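Local coordinates for nitronate monooxygenase family protein (Pseudomonas aeruginosa, PDB 4QIT) that uses FMN and molecular oxygen to carry out the oxidative denitrification of alkyl nitronates, with propionate 3-nitronate as its best substrate, at residues 262-267 against 330-335. The protein carries 1 engineered substitution. Numbering follows the deposited sequence.
With FMN (flavin mononucleotide), chain C; NIE (nitroethane), chain D.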
ATOM      1  N   GLU A 262     -15.847  -7.692  18.488  1.00 13.00           N
ATOM      2  CA  GLU A 262     -16.261  -8.928  17.814  1.00 14.22           C
ATOM      3  C   GLU A 262     -15.888  -8.913  16.325  1.00 12.74           C
ATOM      4  O   GLU A 262     -15.379  -9.905  15.796  1.00 14.04           O
ATOM      5  CB  GLU A 262     -17.768  -9.142  17.974  1.00 16.14           C
ATOM      6  CG  GLU A 262     -18.356 -10.205  17.077  1.00 25.19           C
ATOM      7  CD  GLU A 262     -19.859 -10.346  17.245  1.00 32.83           C
ATOM      8  OE1 GLU A 262     -20.584  -9.335  17.087  1.00 33.54           O
ATOM      9  OE2 GLU A 262     -20.316 -11.473  17.535  1.00 38.93           O
ATOM     10  N   ALA A 263     -16.146  -7.787  15.662  1.00 11.18           N
ATOM     11  CA  ALA A 263     -15.820  -7.608  14.249  1.00 12.47           C
ATOM     12  C   ALA A 263     -14.326  -7.798  13.996  1.00 12.54           C
ATOM     13  O   ALA A 263     -13.923  -8.512  13.070  1.00 12.59           O
ATOM     14  CB  ALA A 263     -16.247  -6.225  13.788  1.00 12.05           C
ATOM     15  N   LEU A 264     -13.509  -7.159  14.826  1.00 11.71           N
ATOM     16  CA  LEU A 264     -12.065  -7.171  14.628  1.00 12.76           C
ATOM     17  C   LEU A 264     -11.453  -8.530  14.997  1.00 14.67           C
ATOM     18  O   LEU A 264     -10.436  -8.931  14.427  1.00 15.09           O
ATOM     19  CB  LEU A 264     -11.414  -6.011  15.396  1.00 13.04           C
ATOM     20  CG  LEU A 264      -9.898  -5.840  15.302  1.00 14.78           C
ATOM     21  CD1 LEU A 264      -9.460  -5.726  13.835  1.00 14.89           C
ATOM     22  CD2 LEU A 264      -9.498  -4.607  16.088  1.00 14.43           C
ATOM     23  N   LYS A 265     -12.076  -9.246  15.931  1.00 12.97           N
ATOM     24  CA  LYS A 265     -11.596 -10.578  16.299  1.00 16.29           C
ATOM     25  C   LYS A 265     -11.969 -11.680  15.300  1.00 17.76           C
ATOM     26  O   LYS A 265     -11.283 -12.700  15.225  1.00 21.02           O
ATOM     27  CB  LYS A 265     -12.060 -10.961  17.711  1.00 15.12           C
ATOM     28  CG  LYS A 265     -11.259 -10.277  18.802  1.00 17.17           C
ATOM     29  CD  LYS A 265     -11.553 -10.852  20.175  1.00 24.95           C
ATOM     30  CE  LYS A 265     -12.848 -10.303  20.745  1.00 25.12           C
ATOM     31  NZ  LYS A 265     -12.999 -10.665  22.190  1.00 29.82           N
ATOM     32  N   GLY A 266     -13.033 -11.472  14.527  1.00 15.42           N
ATOM     33  CA  GLY A 266     -13.573 -12.523  13.679  1.00 15.71           C
ATOM     34  C   GLY A 266     -13.125 -12.468  12.235  1.00 16.09           C
ATOM     35  O   GLY A 266     -12.133 -11.805  11.911  1.00 15.64           O
ATOM     36  N   PRO A 267     -13.857 -13.161  11.351  1.00 13.92           N
ATOM     37  CA  PRO A 267     -13.418 -13.313   9.960  1.00 15.80           C
ATOM     38  C   PRO A 267     -13.426 -12.014   9.149  1.00 13.93           C
ATOM     39  O   PRO A 267     -12.748 -11.935   8.131  1.00 16.30           O
ATOM     40  CB  PRO A 267     -14.412 -14.325   9.377  1.00 20.41           C
ATOM     41  CG  PRO A 267     -15.614 -14.252  10.273  1.00 20.29           C
ATOM     42  CD  PRO A 267     -15.108 -13.890  11.635  1.00 16.98           C
ATOM     43  N   GLN A 330     -15.854   0.950  12.056  1.00  8.72           N
ATOM     44  CA  GLN A 330     -14.973  -0.047  12.647  1.00  8.91           C
ATOM     45  C   GLN A 330     -13.639   0.024  11.934  1.00  9.76           C
ATOM     46  O   GLN A 330     -13.311  -0.805  11.086  1.00  9.81           O
ATOM     47  CB  GLN A 330     -15.629  -1.436  12.570  1.00  8.03           C
ATOM     48  CG  GLN A 330     -16.891  -1.497  13.458  1.00 10.08           C
ATOM     49  CD  GLN A 330     -17.795  -2.679  13.174  1.00 11.26           C
ATOM     50  OE1 GLN A 330     -17.734  -3.292  12.112  1.00 12.13           O
ATOM     51  NE2 GLN A 330     -18.666  -2.994  14.133  1.00 10.27           N
ATOM     52  N   TRP A 331     -12.877   1.057  12.271  1.00  8.52           N
ATOM     53  CA  TRP A 331     -11.613   1.305  11.593  1.00  9.71           C
ATOM     54  C   TRP A 331     -10.566   0.228  11.918  1.00  9.57           C
ATOM     55  O   TRP A 331     -10.484  -0.272  13.036  1.00  8.99           O
ATOM     56  CB  TRP A 331     -11.079   2.682  11.964  1.00 10.77           C
ATOM     57  CG  TRP A 331     -12.065   3.816  11.804  1.00 12.79           C
ATOM     58  CD1 TRP A 331     -12.489   4.671  12.781  1.00 22.79           C
ATOM     59  CD2 TRP A 331     -12.747   4.203  10.603  1.00 12.95           C
ATOM     60  NE1 TRP A 331     -13.387   5.578  12.255  1.00 20.72           N
ATOM     61  CE2 TRP A 331     -13.560   5.312  10.934  1.00 19.68           C
ATOM     62  CE3 TRP A 331     -12.749   3.722   9.297  1.00 16.21           C
ATOM     63  CZ2 TRP A 331     -14.363   5.946   9.977  1.00 16.80           C
ATOM     64  CZ3 TRP A 331     -13.559   4.354   8.355  1.00 17.89           C
ATOM     65  CH2 TRP A 331     -14.345   5.455   8.703  1.00 17.98           C
ATOM     66  N   ALA A 332      -9.758  -0.116  10.921  1.00  9.21           N
ATOM     67  CA  ALA A 332      -8.737  -1.138  11.069  1.00  8.90           C
ATOM     68  C   ALA A 332      -7.747  -1.035   9.919  1.00  8.03           C
ATOM     69  O   ALA A 332      -8.141  -0.757   8.789  1.00  8.69           O
ATOM     70  CB  ALA A 332      -9.374  -2.531  11.101  1.00  9.40           C
ATOM     71  N   GLY A 333      -6.469  -1.261  10.228  1.00  7.40           N
ATOM     72  CA  GLY A 333      -5.404  -1.273   9.237  1.00  7.36           C
ATOM     73  C   GLY A 333      -5.256  -2.627   8.564  1.00  7.17           C
ATOM     74  O   GLY A 333      -5.927  -3.605   8.934  1.00  7.58           O
ATOM     75  N   GLN A 334      -4.345  -2.704   7.602  1.00  6.31           N
ATOM     76  CA  GLN A 334      -4.207  -3.913   6.797  1.00  6.13           C
ATOM     77  C   GLN A 334      -3.534  -5.059   7.555  1.00  7.10           C
ATOM     78  O   GLN A 334      -3.481  -6.178   7.051  1.00  9.72           O
ATOM     79  CB  GLN A 334      -3.495  -3.608   5.474  1.00  6.70           C
ATOM     80  CG  GLN A 334      -4.340  -2.761   4.524  1.00  6.50           C
ATOM     81  CD  GLN A 334      -3.643  -2.500   3.203  1.00  8.01           C
ATOM     82  OE1 GLN A 334      -2.418  -2.439   3.139  1.00  8.20           O
ATOM     83  NE2 GLN A 334      -4.428  -2.373   2.130  1.00  7.57           N
ATOM     84  N   GLY A 335      -3.053  -4.798   8.767  1.00  7.93           N
ATOM     85  CA  GLY A 335      -2.569  -5.862   9.635  1.00  8.48           C
ATOM     86  C   GLY A 335      -3.618  -6.376  10.606  1.00  7.83           C
ATOM     87  O   GLY A 335      -3.269  -7.074  11.567  1.00  8.69           O
TER
HETATM   88  N1  FMN C 401      -5.199   9.426  13.407  1.00 26.23           N
HETATM   89  C2  FMN C 401      -5.408  10.729  13.839  1.00 22.75           C
HETATM   90  O2  FMN C 401      -4.590  11.592  13.546  1.00 31.43           O
HETATM   91  N3  FMN C 401      -6.496  11.065  14.614  1.00 21.59           N
HETATM   92  C4  FMN C 401      -7.409  10.083  14.935  1.00 21.28           C
HETATM   93  O4  FMN C 401      -8.402  10.337  15.612  1.00 20.96           O
HETATM   94  C4A FMN C 401      -7.211   8.787  14.496  1.00 27.42           C
HETATM   95  N5  FMN C 401      -8.140   7.838  14.832  1.00 27.68           N
HETATM   96  C5A FMN C 401      -7.976   6.532  14.437  1.00 23.83           C
HETATM   97  C6  FMN C 401      -8.937   5.604  14.813  1.00 22.71           C
HETATM   98  C7  FMN C 401      -8.811   4.278  14.453  1.00 21.93           C
HETATM   99  C7M FMN C 401      -9.880   3.331  14.919  1.00 23.97           C
HETATM  100  C8  FMN C 401      -7.721   3.874  13.682  1.00 21.00           C
HETATM  101  C8M FMN C 401      -7.582   2.437  13.266  1.00 22.62           C
HETATM  102  C9  FMN C 401      -6.758   4.814  13.300  1.00 23.22           C
HETATM  103  C9A FMN C 401      -6.875   6.157  13.680  1.00 24.50           C
HETATM  104  N10 FMN C 401      -5.929   7.118  13.322  1.00 25.57           N
HETATM  105  C10 FMN C 401      -6.106   8.439  13.729  1.00 24.26           C
HETATM  106  C1' FMN C 401      -4.742   6.739  12.473  1.00 23.08           C
HETATM  107  C2' FMN C 401      -3.507   6.395  13.286  1.00 23.73           C
HETATM  108  O2' FMN C 401      -2.929   7.576  13.779  1.00 23.23           O
HETATM  109  C3' FMN C 401      -2.465   5.690  12.428  1.00 20.65           C
HETATM  110  O3' FMN C 401      -2.268   6.340  11.191  1.00 19.08           O
HETATM  111  C4' FMN C 401      -2.974   4.295  12.141  1.00 18.01           C
HETATM  112  O4' FMN C 401      -3.669   3.803  13.272  1.00 20.42           O
HETATM  113  C5' FMN C 401      -1.785   3.391  11.869  1.00 17.85           C
HETATM  114  O5' FMN C 401      -2.330   2.271  11.240  1.00 10.56           O
HETATM  115  P   FMN C 401      -2.520   0.892  12.009  1.00  7.93           P
HETATM  116  O1P FMN C 401      -1.579   0.836  13.183  1.00 10.49           O
HETATM  117  O2P FMN C 401      -2.289  -0.193  11.003  1.00  8.78           O
HETATM  118  O3P FMN C 401      -3.932   0.912  12.493  1.00 10.36           O
HETATM  119  N3  NIE D 402     -10.361   8.056  12.189  1.00 29.80           N
HETATM  120  C1  NIE D 402     -10.151  10.400  11.883  1.00 26.38           C
HETATM  121  C2  NIE D 402     -10.769   9.306  12.725  1.00 26.71           C
HETATM  122  O4  NIE D 402      -9.180   7.891  11.895  1.00 26.09           O
HETATM  123  O5  NIE D 402     -11.308   7.238  11.644  1.00 33.58           O
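With CG anti to its carbonyl carbon (chi1 -66°) and the chain extended beyond it (chi2 165°), Gln330 lays its amide against the methyl of Ala263. The methyl lies over the face of the amide, its CB 3.7 Å from OE1, 3.9 Å from CD and 4.1 Å from NE2, a van der Waals contact only; OE1 takes its hydrogen bond from Arg268 NH2, just past the helix. Leu264, whose CG stands anti to the backbone N (chi1 -179°), brings CD1 to 4.2 Å from CB of Ala332. The two segments bury only 113 Å² between them, light packing of a helix end on a loop.

Between these pairings, Trp331 turns to the opposite side of the loop and lines the active site: its CB lies 3.3 Å from the flavin methyl C7M, which sits at the ring edge, while nitroethane O5 lies over one ring face, 2.7 Å from NE1. Gly333 CA passes 3.7 Å from phosphate O2P, and its N is hydrogen-bonded to Thr246 OG1, which also bonds FMN.

Helix 258-265 thus backs the cofactor-lining loop between helices 307-320 and 344-355 of this TIM-barrel enzyme, Tyr260 OH bonding Trp331 O, and backbone bonds tie Ala332 to Arg284 in strand 283-285.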